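Local coordinates for protein with a SET domain within carboxy region (Cryptosporidium parvum, PDB 4LDG), which probably acts as a SETD8-type SET-domain lysine methyltransferase acting on histone H4, at residues A[131-136]-A[235-240]; A[169-174]-A[204-209]. All coordinates share one frame; numbering follows the deposited sequence.

Contact 1: residues A[131-136]-A[235-240]; sequences CILNEI and LMIENT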
loop_
_atom_site.group_PDB
_atom_site.type_symbol
_atom_site.label_atom_id
_atom_site.label_comp_id
_atom_site.label_asym_id
_atom_site.label_seq_id
_atom_site.Cartn_x
_atom_site.Cartn_y
_atom_site.Cartn_z
ATOM N N CYS A 131 2.384 -1.036 10.429
ATOM C CA CYS A 131 1.581 -0.265 9.436
ATOM C C CYS A 131 0.455 -1.117 8.825
ATOM O O CYS A 131 -0.673 -0.657 8.641
ATOM C CB CYS A 131 2.457 0.263 8.322
ATOM S SG CYS A 131 3.760 1.398 8.827
ATOM N N ILE A 132 0.755 -2.374 8.541
ATOM C CA ILE A 132 -0.254 -3.249 7.968
ATOM C C ILE A 132 -1.458 -3.363 8.899
ATOM O O ILE A 132 -2.596 -3.216 8.470
ATOM C CB ILE A 132 0.300 -4.648 7.667
ATOM C CG1 ILE A 132 1.237 -4.565 6.477
ATOM C CG2 ILE A 132 -0.850 -5.594 7.308
ATOM C CD1 ILE A 132 2.020 -5.825 6.217
ATOM N N LEU A 133 -1.195 -3.620 10.180
ATOM C CA LEU A 133 -2.267 -3.947 11.126
ATOM C C LEU A 133 -2.988 -2.728 11.689
ATOM O O LEU A 133 -4.140 -2.841 12.067
ATOM C CB LEU A 133 -1.722 -4.812 12.259
ATOM C CG LEU A 133 -1.367 -6.242 11.845
ATOM C CD1 LEU A 133 -0.572 -6.935 12.910
ATOM C CD2 LEU A 133 -2.617 -7.046 11.526
ATOM N N ASN A 134 -2.333 -1.573 11.738
ATOM C CA ASN A 134 -2.986 -0.345 12.218
ATOM C C ASN A 134 -3.368 0.605 11.087
ATOM O O ASN A 134 -3.682 1.747 11.336
ATOM C CB ASN A 134 -2.067 0.368 13.225
ATOM C CG ASN A 134 -1.828 -0.470 14.448
ATOM O OD1 ASN A 134 -2.756 -0.740 15.203
ATOM N ND2 ASN A 134 -0.598 -0.928 14.634
ATOM N N GLU A 135 -3.301 0.127 9.845
ATOM C CA GLU A 135 -3.775 0.866 8.667
ATOM C C GLU A 135 -3.015 2.157 8.429
ATOM O O GLU A 135 -3.608 3.172 8.115
ATOM C CB GLU A 135 -5.278 1.162 8.752
ATOM C CG GLU A 135 -6.170 -0.055 8.934
ATOM C CD GLU A 135 -6.440 -0.829 7.651
ATOM O OE1 GLU A 135 -5.928 -0.452 6.564
ATOM O OE2 GLU A 135 -7.181 -1.838 7.724
ATOM N N ILE A 136 -1.706 2.112 8.569
ATOM C CA ILE A 136 -0.868 3.245 8.236
ATOM C C ILE A 136 -0.485 3.091 6.765
ATOM O O ILE A 136 -0.152 1.987 6.342
ATOM C CB ILE A 136 0.451 3.263 9.031
ATOM C CG1 ILE A 136 0.234 3.008 10.514
ATOM C CG2 ILE A 136 1.191 4.583 8.815
ATOM C CD1 ILE A 136 -0.401 4.152 11.233
ATOM N N LEU A 235 4.397 -10.146 4.334
ATOM C CA LEU A 235 4.513 -10.586 5.710
ATOM C C LEU A 235 3.439 -11.606 5.975
ATOM O O LEU A 235 2.260 -11.373 5.664
ATOM C CB LEU A 235 4.297 -9.434 6.694
ATOM C CG LEU A 235 5.376 -8.350 6.817
ATOM C CD1 LEU A 235 5.051 -7.436 7.992
ATOM C CD2 LEU A 235 6.780 -8.924 6.968
ATOM N N MET A 236 3.843 -12.716 6.580
ATOM C CA MET A 236 2.890 -13.683 7.083
ATOM C C MET A 236 2.466 -13.195 8.450
ATOM O O MET A 236 3.304 -13.065 9.318
ATOM C CB MET A 236 3.521 -15.073 7.192
ATOM C CG MET A 236 4.079 -15.584 5.876
ATOM S SD MET A 236 2.855 -15.741 4.554
ATOM C CE MET A 236 1.857 -17.070 5.220
ATOM N N ILE A 237 1.179 -12.891 8.606
ATOM C CA ILE A 237 0.624 -12.396 9.849
ATOM C C ILE A 237 -0.577 -13.252 10.147
ATOM O O ILE A 237 -1.478 -13.353 9.322
ATOM C CB ILE A 237 0.190 -10.939 9.742
ATOM C CG1 ILE A 237 1.421 -10.064 9.644
ATOM C CG2 ILE A 237 -0.652 -10.545 10.953
ATOM C CD1 ILE A 237 1.140 -8.637 9.254
ATOM N N GLU A 238 -0.583 -13.900 11.309
ATOM C CA GLU A 238 -1.704 -14.740 11.716
ATOM C C GLU A 238 -2.101 -15.736 10.602
ATOM O O GLU A 238 -3.273 -15.930 10.295
ATOM C CB GLU A 238 -2.871 -13.856 12.184
ATOM C CG GLU A 238 -2.577 -13.140 13.505
ATOM C CD GLU A 238 -3.653 -12.134 13.922
ATOM O OE1 GLU A 238 -3.543 -10.927 13.554
ATOM O OE2 GLU A 238 -4.593 -12.547 14.643
ATOM N N ASN A 239 -1.072 -16.335 10.003
ATOM C CA ASN A 239 -1.196 -17.437 9.041
ATOM C C ASN A 239 -1.573 -17.053 7.611
ATOM O O ASN A 239 -1.765 -17.915 6.759
ATOM C CB ASN A 239 -2.155 -18.496 9.578
ATOM C CG ASN A 239 -1.450 -19.489 10.468
ATOM O OD1 ASN A 239 -1.047 -19.158 11.580
ATOM N ND2 ASN A 239 -1.258 -20.702 9.966
ATOM N N THR A 240 -1.630 -15.751 7.372
ATOM C CA THR A 240 -2.201 -15.143 6.172
ATOM C C THR A 240 -1.156 -14.205 5.544
ATOM O O THR A 240 -0.611 -13.311 6.219
ATOM C CB THR A 240 -3.421 -14.324 6.593
ATOM O OG1 THR A 240 -4.444 -15.228 7.001
ATOM C CG2 THR A 240 -3.955 -13.438 5.470
#
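Three aliphatic contacts join the last turn of helix 121-134 to the end of strand 230-237. Ile132 brings two branches to the strand: its side chain crosses that of Leu235 obliquely, Ile132 CD1 and Leu235 CD1 3.9 Å apart, while CG2, anti to its own backbone N, meets the tip of Ile237 (Ile132 CG2 to Ile237 CD1, 4.1 Å). Leu133 reaches Ile237 tip to tip, its two methyls straddling the short branch, and Leu133 CD2 lies 4.1 Å from Ile237 CG2. Ile237 thus offers one branch to each helix residue. The packing is of helix against strand, in which alternate residues 235 and 237 face the helix; it lays helix 121-134 on an outer strand of a three-stranded antiparallel sheet in the SET-domain part. Beyond Ile237 the strand reverses through a type I' turn to Thr240, closed by two backbone hydrogen bonds, Ile237 N to Thr240 O (3.0 Å) and Thr240 N to Ile237 O (3.1 Å). A Schellman motif follows the last helical turn: Glu135 has positive phi (63°) and Ile136 N bonds back to Cys131 O. Farther out, Glu135 makes a salt bridge with Lys168, and Phe244 of strand 240-247 packs on both Ile132 and Leu235.

Contact 2: residues A[169-174]-A[204-209]; sequences GNLITQ and YCIDAT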
loop_
_atom_site.group_PDB
_atom_site.type_symbol
_atom_site.label_atom_id
_atom_site.label_comp_id
_atom_site.label_asym_id
_atom_site.label_seq_id
_atom_site.Cartn_x
_atom_site.Cartn_y
_atom_site.Cartn_z
ATOM N N GLY A 169 -7.459 -7.191 -1.193
ATOM C CA GLY A 169 -8.428 -7.857 -2.074
ATOM C C GLY A 169 -8.909 -9.072 -1.342
ATOM O O GLY A 169 -8.634 -9.175 -0.170
ATOM N N ASN A 170 -9.607 -9.985 -2.024
ATOM C CA ASN A 170 -9.926 -11.301 -1.470
ATOM C C ASN A 170 -8.791 -12.267 -1.750
ATOM O O ASN A 170 -8.399 -12.479 -2.906
ATOM C CB ASN A 170 -11.210 -11.882 -2.086
ATOM C CG ASN A 170 -12.406 -10.967 -1.921
ATOM O OD1 ASN A 170 -12.601 -10.362 -0.864
ATOM N ND2 ASN A 170 -13.224 -10.862 -2.971
ATOM N N LEU A 171 -8.297 -12.889 -0.695
ATOM C CA LEU A 171 -7.177 -13.784 -0.791
ATOM C C LEU A 171 -7.716 -15.123 -1.207
ATOM O O LEU A 171 -8.661 -15.611 -0.609
ATOM C CB LEU A 171 -6.466 -13.902 0.554
ATOM C CG LEU A 171 -5.299 -14.896 0.556
ATOM C CD1 LEU A 171 -4.131 -14.373 -0.271
ATOM C CD2 LEU A 171 -4.855 -15.230 1.978
ATOM N N ILE A 172 -7.123 -15.730 -2.227
ATOM C CA ILE A 172 -7.606 -17.011 -2.696
ATOM C C ILE A 172 -6.495 -18.004 -2.544
ATOM O O ILE A 172 -5.389 -17.777 -3.017
ATOM C CB ILE A 172 -8.102 -16.937 -4.146
ATOM C CG1 ILE A 172 -9.421 -16.152 -4.184
ATOM C CG2 ILE A 172 -8.287 -18.335 -4.734
ATOM C CD1 ILE A 172 -9.687 -15.514 -5.526
ATOM N N THR A 173 -6.804 -19.107 -1.880
ATOM C CA THR A 173 -5.800 -20.097 -1.522
ATOM C C THR A 173 -5.877 -21.334 -2.421
ATOM O O THR A 173 -4.892 -22.048 -2.542
ATOM C CB THR A 173 -5.898 -20.456 -0.010
ATOM O OG1 THR A 173 -7.226 -20.857 0.326
ATOM C CG2 THR A 173 -5.569 -19.234 0.853
ATOM N N GLN A 174 -7.041 -21.576 -3.039
ATOM C CA GLN A 174 -7.217 -22.658 -4.019
ATOM C C GLN A 174 -7.109 -22.061 -5.434
ATOM O O GLN A 174 -7.970 -21.285 -5.858
ATOM C CB GLN A 174 -8.578 -23.354 -3.816
ATOM C CG GLN A 174 -8.619 -24.365 -2.657
ATOM N N TYR A 204 -0.592 -18.205 -4.009
ATOM C CA TYR A 204 -1.775 -17.454 -3.632
ATOM C C TYR A 204 -2.210 -16.564 -4.788
ATOM O O TYR A 204 -1.471 -16.352 -5.760
ATOM C CB TYR A 204 -1.501 -16.576 -2.409
ATOM C CG TYR A 204 -1.157 -17.291 -1.090
ATOM C CD1 TYR A 204 -2.139 -17.611 -0.171
ATOM C CD2 TYR A 204 0.154 -17.575 -0.752
ATOM C CE1 TYR A 204 -1.834 -18.226 1.046
ATOM C CE2 TYR A 204 0.476 -18.184 0.453
ATOM C CZ TYR A 204 -0.518 -18.511 1.355
ATOM O OH TYR A 204 -0.186 -19.118 2.558
ATOM N N CYS A 205 -3.427 -16.062 -4.681
ATOM C CA CYS A 205 -3.878 -15.028 -5.560
ATOM C C CYS A 205 -4.686 -14.019 -4.753
ATOM O O CYS A 205 -5.529 -14.408 -3.958
ATOM C CB CYS A 205 -4.729 -15.608 -6.683
ATOM S SG CYS A 205 -5.253 -14.329 -7.856
ATOM N N ILE A 206 -4.415 -12.728 -4.946
ATOM C CA ILE A 206 -5.270 -11.707 -4.388
ATOM C C ILE A 206 -6.115 -11.129 -5.496
ATOM O O ILE A 206 -5.589 -10.528 -6.446
ATOM C CB ILE A 206 -4.492 -10.607 -3.670
ATOM C CG1 ILE A 206 -3.898 -11.158 -2.365
ATOM C CG2 ILE A 206 -5.423 -9.462 -3.298
ATOM C CD1 ILE A 206 -2.692 -10.392 -1.857
ATOM N N ASP A 207 -7.429 -11.331 -5.372
ATOM C CA ASP A 207 -8.395 -10.793 -6.315
ATOM C C ASP A 207 -8.949 -9.471 -5.799
ATOM O O ASP A 207 -9.787 -9.471 -4.921
ATOM C CB ASP A 207 -9.560 -11.773 -6.547
ATOM C CG ASP A 207 -10.520 -11.273 -7.604
ATOM O OD1 ASP A 207 -10.191 -10.237 -8.210
ATOM O OD2 ASP A 207 -11.606 -11.882 -7.821
ATOM N N ALA A 208 -8.505 -8.357 -6.389
ATOM C CA ALA A 208 -9.029 -7.018 -6.059
ATOM C C ALA A 208 -9.998 -6.457 -7.133
ATOM O O ALA A 208 -10.205 -5.241 -7.223
ATOM C CB ALA A 208 -7.857 -6.060 -5.842
ATOM N N THR A 209 -10.613 -7.342 -7.918
ATOM C CA THR A 209 -11.495 -6.923 -9.026
ATOM C C THR A 209 -12.737 -6.186 -8.550
ATOM O O THR A 209 -13.030 -5.120 -9.072
ATOM C CB THR A 209 -11.906 -8.111 -9.908
ATOM O OG1 THR A 209 -10.731 -8.742 -10.416
ATOM C CG2 THR A 209 -12.784 -7.665 -11.066
HETATM O O HOH W 1 -12.723 -12.816 -5.450
#
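Strands 170-172 and 204-207 run antiparallel, their axes 4.7 Å apart at the closest point, and are tied by four backbone hydrogen bonds. Asn170 and Asp207 form one hydrogen-bonded pair, Ile172 and Cys205 the other. The shortest bond, Ile172 N to Cys205 O at 2.7 Å, lies nearly along the C=O axis, whereas Asn170 N approaches Asp207 O from well above the carbonyl plane. Between them Leu171 and Ile206 make the non-hydrogen-bonded pair, and Ile206 CA adds a CA-H...O contact to Asn170 O.

Apolar contacts lie on both faces. On the face of Leu171 and Ile206, the leucine, with CG anti to its backbone N (chi1 177°), sets CD1 obliquely against the Tyr204 ring, Leu171 CD1 to Tyr204 CD1 being 3.8 Å; the same methyl also meets Ile206 CG1. Thr173 CG2 comes to the ring edge, 3.9 Å from Tyr204 CE1. On the other face Ile172 lies alongside Asp207, with Ile172 CD1 3.9 Å from Asp207 CB.

Asp207, a buried residue, has its carboxylate held by several bonds. OD1 takes two from Thr209: the hydroxyl uses the syn lone pair (Thr209 OG1 to Asp207 OD1, 2.7 Å), and the bond from Thr209 N, which arrives from above the carboxylate plane, defines an Asx turn. OD2 is bonded to Tyr185 OH and to a water that bridges to Asn170 ND2.

Within this SET-domain sheet, strand 202-207 is central, flanked by 170-172 and 194-199; helix 175-187 packs on Ile172 and Asp207 through Leu181, while Leu171 and Ile206 touch strand 240-247.

In the fold
The centres of the two contacts lie about 16 Å apart, and their strands belong to two different three-stranded antiparallel sheets in the carboxy-terminal, SET-domain part of the protein. Along the chain, helix 121-134 comes first, then both segments of contact 2, and last residues 235-240, so contact 1 brings together parts of the chain on either side of contact 2. The two contacts touch at two points: Thr240 CG2 packs on Leu171 CD2 at 4.0 Å, and Met236 CE of strand 230-237 on Tyr204 OH at 3.9 Å. Contact 1 thus joins helix 121-134 to one small sheet, and contact 2 builds another, in keeping with the several short sheets that make up a SET domain.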